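Local atomic coordinates of lactate dehydrogenase, adjacent gene encodes predicted malate dehydrogenase (Cryptosporidium parvum, PDB entry 4ND2), a protein that probably interconverts (S)-lactate and pyruvate, using NAD(+)/NADH as cofactor. Residues S81-L93 and W220-A232. Numbering follows the deposited sequence.
Sequences SIPGRPKDDRSEL and WKEVADNLKTGTA. With PYR (pyruvic acid), chain D; A3D (3-acetylpyridine adenine dinucleotide), chain C.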
loop_
_atom_site.group_PDB
_atom_site.type_symbol
_atom_site.label_atom_id
_atom_site.label_comp_id
_atom_site.label_asym_id
_atom_site.label_seq_id
_atom_site.Cartn_x
_atom_site.Cartn_y
_atom_site.Cartn_z
ATOM N N SER A 81 -4.762 12.663 -28.604
ATOM C CA SER A 81 -4.903 14.077 -28.919
ATOM C C SER A 81 -3.923 14.508 -30.000
ATOM O O SER A 81 -2.841 13.930 -30.134
ATOM C CB SER A 81 -4.658 14.911 -27.659
ATOM O OG SER A 81 -4.662 16.301 -27.937
ATOM N N ILE A 82 -4.308 15.533 -30.758
ATOM C CA ILE A 82 -3.402 16.182 -31.707
ATOM C C ILE A 82 -2.273 16.863 -30.928
ATOM O O ILE A 82 -2.465 17.235 -29.773
ATOM C CB ILE A 82 -4.132 17.209 -32.607
ATOM C CG1 ILE A 82 -4.677 18.391 -31.790
ATOM C CG2 ILE A 82 -5.254 16.529 -33.380
ATOM C CD1 ILE A 82 -5.315 19.470 -32.639
ATOM N N PRO A 83 -1.096 17.027 -31.553
ATOM C CA PRO A 83 0.059 17.533 -30.809
ATOM C C PRO A 83 -0.037 19.014 -30.440
ATOM O O PRO A 83 -0.779 19.764 -31.070
ATOM C CB PRO A 83 1.231 17.293 -31.769
ATOM C CG PRO A 83 0.621 17.282 -33.124
ATOM C CD PRO A 83 -0.763 16.724 -32.960
ATOM N N GLY A 84 0.711 19.412 -29.415
ATOM C CA GLY A 84 0.809 20.814 -29.015
ATOM C C GLY A 84 -0.205 21.195 -27.954
ATOM O O GLY A 84 -1.379 20.840 -28.051
ATOM N N ARG A 85 0.254 21.922 -26.936
ATOM C CA ARG A 85 -0.626 22.414 -25.876
ATOM C C ARG A 85 -1.539 23.522 -26.402
ATOM O O ARG A 85 -1.200 24.197 -27.376
ATOM C CB ARG A 85 0.184 22.944 -24.684
ATOM C CG ARG A 85 1.184 24.046 -25.017
ATOM C CD ARG A 85 1.528 24.894 -23.800
ATOM N NE ARG A 85 0.418 25.769 -23.415
ATOM C CZ ARG A 85 0.492 26.755 -22.522
ATOM N NH1 ARG A 85 1.632 27.024 -21.889
ATOM N NH2 ARG A 85 -0.588 27.483 -22.257
ATOM N N PRO A 86 -2.691 23.715 -25.762
ATOM C CA PRO A 86 -3.512 24.884 -26.059
ATOM C C PRO A 86 -2.811 26.161 -25.607
ATOM O O PRO A 86 -2.176 26.171 -24.552
ATOM C CB PRO A 86 -4.778 24.650 -25.234
ATOM C CG PRO A 86 -4.868 23.177 -25.080
ATOM C CD PRO A 86 -3.456 22.673 -25.050
ATOM N N LYS A 87 -2.914 27.217 -26.408
ATOM C CA LYS A 87 -2.324 28.507 -26.059
ATOM C C LYS A 87 -3.140 29.177 -24.953
ATOM O O LYS A 87 -2.631 29.417 -23.858
ATOM C CB LYS A 87 -2.247 29.414 -27.294
ATOM C CG LYS A 87 -1.553 30.748 -27.055
ATOM C CD LYS A 87 -1.665 31.663 -28.267
ATOM C CE LYS A 87 -1.189 33.069 -27.943
ATOM N NZ LYS A 87 -1.416 34.005 -29.078
ATOM N N ASP A 88 -4.409 29.458 -25.247
ATOM C CA ASP A 88 -5.278 30.217 -24.342
ATOM C C ASP A 88 -6.487 29.430 -23.829
ATOM O O ASP A 88 -6.936 29.666 -22.709
ATOM C CB ASP A 88 -5.773 31.489 -25.039
ATOM C CG ASP A 88 -4.638 32.405 -25.463
ATOM O OD1 ASP A 88 -3.676 32.576 -24.684
ATOM O OD2 ASP A 88 -4.711 32.963 -26.579
ATOM N N ASP A 89 -7.018 28.519 -24.646
ATOM C CA ASP A 89 -8.231 27.778 -24.296
ATOM C C ASP A 89 -8.148 26.321 -24.750
ATOM O O ASP A 89 -7.672 26.031 -25.849
ATOM C CB ASP A 89 -9.458 28.446 -24.928
ATOM C CG ASP A 89 -10.769 27.994 -24.295
ATOM O OD1 ASP A 89 -11.174 26.826 -24.488
ATOM O OD2 ASP A 89 -11.408 28.818 -23.606
ATOM N N ARG A 90 -8.649 25.421 -23.905
ATOM C CA ARG A 90 -8.684 23.987 -24.204
ATOM C C ARG A 90 -9.474 23.671 -25.479
ATOM O O ARG A 90 -9.248 22.638 -26.110
ATOM C CB ARG A 90 -9.315 23.214 -23.040
ATOM C CG ARG A 90 -8.555 23.254 -21.720
ATOM C CD ARG A 90 -9.458 22.741 -20.606
ATOM N NE ARG A 90 -8.837 22.712 -19.282
ATOM C CZ ARG A 90 -8.842 23.713 -18.399
ATOM N NH1 ARG A 90 -9.408 24.885 -18.680
ATOM N NH2 ARG A 90 -8.259 23.546 -17.218
ATOM N N SER A 91 -10.401 24.553 -25.848
ATOM C CA SER A 91 -11.260 24.343 -27.016
ATOM C C SER A 91 -10.530 24.480 -28.360
ATOM O O SER A 91 -11.086 24.137 -29.398
ATOM C CB SER A 91 -12.446 25.309 -26.976
ATOM O OG SER A 91 -12.008 26.651 -27.094
ATOM N N GLU A 92 -9.294 24.975 -28.339
ATOM C CA GLU A 92 -8.466 25.050 -29.548
ATOM C C GLU A 92 -8.247 23.676 -30.193
ATOM O O GLU A 92 -8.023 23.585 -31.398
ATOM C CB GLU A 92 -7.112 25.682 -29.228
ATOM C CG GLU A 92 -7.185 27.158 -28.865
ATOM C CD GLU A 92 -5.918 27.665 -28.201
ATOM O OE1 GLU A 92 -6.004 28.661 -27.450
ATOM O OE2 GLU A 92 -4.838 27.072 -28.423
ATOM N N LEU A 93 -8.317 22.620 -29.386
ATOM C CA LEU A 93 -8.133 21.248 -29.861
ATOM C C LEU A 93 -9.429 20.599 -30.358
ATOM O O LEU A 93 -9.418 19.432 -30.752
ATOM C CB LEU A 93 -7.549 20.384 -28.735
ATOM C CG LEU A 93 -6.292 20.904 -28.032
ATOM C CD1 LEU A 93 -5.925 20.002 -26.861
ATOM C CD2 LEU A 93 -5.134 21.017 -29.013
ATOM N N TRP A 220 -4.422 25.208 -14.706
ATOM C CA TRP A 220 -3.876 24.508 -15.874
ATOM C C TRP A 220 -2.782 25.320 -16.580
ATOM O O TRP A 220 -1.782 24.753 -17.025
ATOM C CB TRP A 220 -4.989 24.101 -16.852
ATOM C CG TRP A 220 -5.479 25.181 -17.777
ATOM C CD1 TRP A 220 -6.395 26.153 -17.497
ATOM C CD2 TRP A 220 -5.093 25.373 -19.144
ATOM N NE1 TRP A 220 -6.598 26.945 -18.602
ATOM C CE2 TRP A 220 -5.811 26.489 -19.627
ATOM C CE3 TRP A 220 -4.207 24.715 -20.006
ATOM C CZ2 TRP A 220 -5.669 26.963 -20.933
ATOM C CZ3 TRP A 220 -4.065 25.189 -21.310
ATOM C CH2 TRP A 220 -4.795 26.303 -21.757
ATOM N N LYS A 221 -2.964 26.638 -16.651
ATOM C CA LYS A 221 -1.992 27.529 -17.288
ATOM C C LYS A 221 -0.737 27.700 -16.441
ATOM O O LYS A 221 0.364 27.795 -16.979
ATOM C CB LYS A 221 -2.608 28.905 -17.562
ATOM C CG LYS A 221 -3.802 28.864 -18.494
ATOM C CD LYS A 221 -4.232 30.253 -18.944
ATOM C CE LYS A 221 -5.387 30.165 -19.930
ATOM N NZ LYS A 221 -5.961 31.498 -20.265
ATOM N N GLU A 222 -0.905 27.742 -15.121
ATOM C CA GLU A 222 0.230 27.856 -14.207
ATOM C C GLU A 222 1.201 26.689 -14.387
ATOM O O GLU A 222 2.413 26.884 -14.437
ATOM C CB GLU A 222 -0.238 27.910 -12.751
ATOM C CG GLU A 222 0.871 28.302 -11.782
ATOM C CD GLU A 222 0.501 28.116 -10.323
ATOM O OE1 GLU A 222 1.253 28.620 -9.466
ATOM O OE2 GLU A 222 -0.525 27.469 -10.020
ATOM N N VAL A 223 0.659 25.480 -14.476
ATOM C CA VAL A 223 1.474 24.290 -14.712
ATOM C C VAL A 223 2.048 24.328 -16.132
ATOM O O VAL A 223 3.254 24.169 -16.322
ATOM C CB VAL A 223 0.660 22.995 -14.498
ATOM C CG1 VAL A 223 1.487 21.766 -14.858
ATOM C CG2 VAL A 223 0.170 22.909 -13.056
ATOM N N ALA A 224 1.180 24.557 -17.114
ATOM C CA ALA A 224 1.568 24.556 -18.529
ATOM C C ALA A 224 2.670 25.567 -18.856
ATOM O O ALA A 224 3.609 25.245 -19.586
ATOM C CB ALA A 224 0.351 24.809 -19.406
ATOM N N ASP A 225 2.554 26.779 -18.320
ATOM C CA ASP A 225 3.548 27.834 -18.570
ATOM C C ASP A 225 4.914 27.519 -17.964
ATOM O O ASP A 225 5.937 27.997 -18.456
ATOM C CB ASP A 225 3.051 29.190 -18.050
ATOM C CG ASP A 225 1.933 29.772 -18.900
ATOM O OD1 ASP A 225 1.652 29.235 -19.994
ATOM O OD2 ASP A 225 1.331 30.777 -18.473
ATOM N N ASN A 226 4.925 26.729 -16.894
ATOM C CA ASN A 226 6.174 26.295 -16.268
ATOM C C ASN A 226 6.803 25.103 -16.991
ATOM O O ASN A 226 8.018 25.060 -17.169
ATOM C CB ASN A 226 5.946 25.965 -14.789
ATOM C CG ASN A 226 5.913 27.204 -13.915
ATOM O OD1 ASN A 226 6.897 27.931 -13.826
ATOM N ND2 ASN A 226 4.782 27.448 -13.259
ATOM N N LEU A 227 5.977 24.145 -17.407
ATOM C CA LEU A 227 6.460 22.972 -18.146
ATOM C C LEU A 227 6.946 23.330 -19.553
ATOM O O LEU A 227 7.864 22.693 -20.071
ATOM C CB LEU A 227 5.364 21.905 -18.247
ATOM C CG LEU A 227 4.906 21.257 -16.939
ATOM C CD1 LEU A 227 3.713 20.350 -17.196
ATOM C CD2 LEU A 227 6.036 20.481 -16.282
ATOM N N LYS A 228 6.303 24.324 -20.165
ATOM C CA LYS A 228 6.660 24.848 -21.496
ATOM C C LYS A 228 6.331 23.916 -22.668
ATOM O O LYS A 228 5.739 24.356 -23.655
ATOM C CB LYS A 228 8.132 25.286 -21.552
ATOM C CG LYS A 228 8.449 26.448 -20.625
ATOM C CD LYS A 228 9.895 26.896 -20.758
ATOM C CE LYS A 228 10.119 28.249 -20.098
ATOM N NZ LYS A 228 9.674 28.268 -18.675
ATOM N N THR A 229 6.705 22.643 -22.563
ATOM C CA THR A 229 6.516 21.681 -23.652
ATOM C C THR A 229 5.139 21.004 -23.661
ATOM O O THR A 229 4.841 20.225 -24.569
ATOM C CB THR A 229 7.596 20.584 -23.606
ATOM O OG1 THR A 229 7.555 19.923 -22.335
ATOM C CG2 THR A 229 8.978 21.188 -23.814
ATOM N N GLY A 230 4.302 21.287 -22.664
ATOM C CA GLY A 230 2.967 20.697 -22.620
ATOM C C GLY A 230 2.151 21.055 -21.391
ATOM O O GLY A 230 2.559 21.879 -20.575
ATOM N N THR A 231 0.987 20.422 -21.274
ATOM C CA THR A 231 0.082 20.637 -20.147
ATOM C C THR A 231 0.365 19.625 -19.027
ATOM O O THR A 231 1.220 18.751 -19.175
ATOM C CB THR A 231 -1.392 20.562 -20.606
ATOM O OG1 THR A 231 -1.562 19.492 -21.545
ATOM C CG2 THR A 231 -1.807 21.867 -21.271
ATOM N N ALA A 232 -0.344 19.760 -17.906
ATOM C CA ALA A 232 -0.165 18.872 -16.753
ATOM C C ALA A 232 -0.408 17.415 -17.128
ATOM O O ALA A 232 -1.223 17.123 -17.999
ATOM C CB ALA A 232 -1.102 19.277 -15.622
HETATM C C PYR D . -5.774 20.874 -16.979
HETATM O O PYR D . -4.626 20.775 -16.487
HETATM O OXT PYR D . -6.752 21.198 -16.270
HETATM C CA PYR D . -5.981 20.624 -18.408
HETATM O O3 PYR D . -7.114 20.489 -18.840
HETATM C CB PYR D . -4.794 20.542 -19.322
HETATM P PA A3D C . 0.585 13.947 -25.621
HETATM O O1A A3D C . 1.771 13.733 -24.720
HETATM O O2A A3D C . 0.746 14.769 -26.872
HETATM O O5B A3D C . 0.003 12.514 -26.039
HETATM C C5B A3D C . -1.007 12.355 -27.028
HETATM C C4B A3D C . -0.823 10.979 -27.649
HETATM O O4B A3D C . -1.952 10.656 -28.463
HETATM C C3B A3D C . 0.414 10.901 -28.544
HETATM O O3B A3D C . 1.313 9.885 -28.088
HETATM C C2B A3D C . -0.133 10.584 -29.924
HETATM O O2B A3D C . 0.700 9.712 -30.693
HETATM C C1B A3D C . -1.469 9.943 -29.599
HETATM N N9A A3D C . -2.428 9.980 -30.723
HETATM C C8A A3D C . -2.603 10.953 -31.637
HETATM N N7A A3D C . -3.583 10.606 -32.509
HETATM C C5A A3D C . -4.039 9.395 -32.153
HETATM C C6A A3D C . -5.062 8.450 -32.639
HETATM N N6A A3D C . -5.821 8.740 -33.725
HETATM N N1A A3D C . -5.215 7.288 -31.960
HETATM C C2A A3D C . -4.474 6.975 -30.878
HETATM N N3A A3D C . -3.526 7.792 -30.385
HETATM C C4A A3D C . -3.273 8.988 -30.970
HETATM O O3 A3D C . -0.652 14.593 -24.807
HETATM P PN A3D C . -0.924 14.404 -23.224
HETATM O O1N A3D C . -0.049 15.366 -22.472
HETATM O O2N A3D C . -0.895 12.942 -22.869
HETATM O O5D A3D C . -2.450 14.897 -23.126
HETATM C C5D A3D C . -3.467 14.132 -23.764
HETATM C C4D A3D C . -4.803 14.865 -23.771
HETATM O O4D A3D C . -5.285 15.018 -22.431
HETATM C C3D A3D C . -4.727 16.268 -24.367
HETATM O O3D A3D C . -5.850 16.492 -25.221
HETATM C C2D A3D C . -4.815 17.189 -23.172
HETATM O O2D A3D C . -5.403 18.461 -23.463
HETATM C C1D A3D C . -5.697 16.373 -22.245
HETATM N N1N A3D C . -5.609 16.766 -20.840
HETATM C C2N A3D C . -6.753 16.934 -20.160
HETATM C C3N A3D C . -6.738 17.308 -18.824
HETATM C C7N A3D C . -8.016 17.494 -18.063
HETATM O O7N A3D C . -7.947 17.887 -16.917
HETATM C C8N A3D C . -9.335 17.187 -18.702
HETATM C C4N A3D C . -5.518 17.503 -18.191
HETATM C C5N A3D C . -4.347 17.319 -18.911
HETATM C C6N A3D C . -4.421 16.949 -20.247
HETATM O O HOH W 1 -8.660 28.775 -20.496
HETATM O O HOH W 2 -7.434 25.015 -14.551
#
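R85 reaches from the loop over the active site to the end of helix 206-227, where its NH1 meets D225 OD1 in a salt bridge of 2.9 Å. The bond is nearly straight at 177°, and guanidinium and carboxylate lie almost coplanar. A bend at chi3 (-72°) folds the arginine back on its own loop, so that NE and NH2 both grip P86 O; with D225 at the edge and A224 CB over one face, the guanidinium is fixed in rotation. P86 lays its CB against the benzo end of the W220 indole, 3.8 Å from CH2. E92 ties down the turn, OE2 accepting from K87 N and OE1 from D88 N and D89 N. D88 O comes to the indole edge at CZ2 and takes a weak bond from K221 NZ. R90 runs extended past the indole face opposite K221 CG, its guanidinium tilted 43° to the ring and its CZ 3.6 Å from W220 CD1, a cation-pi contact over the five-membered ring. R90 NE donates to the keto oxygen O3 of pyruvate (2.8 Å) and R90 NH2 to the carboxylate oxygen OXT (2.9 Å), the substrate being shared with R153, H177 and N122. This is the closed active-site loop of lactate dehydrogenases: 81-93 shuts over pyruvate, and R90 would probably polarise the keto carbonyl for hydride transfer, the W220 face and both pyruvate bonds probably fixing its guanidinium.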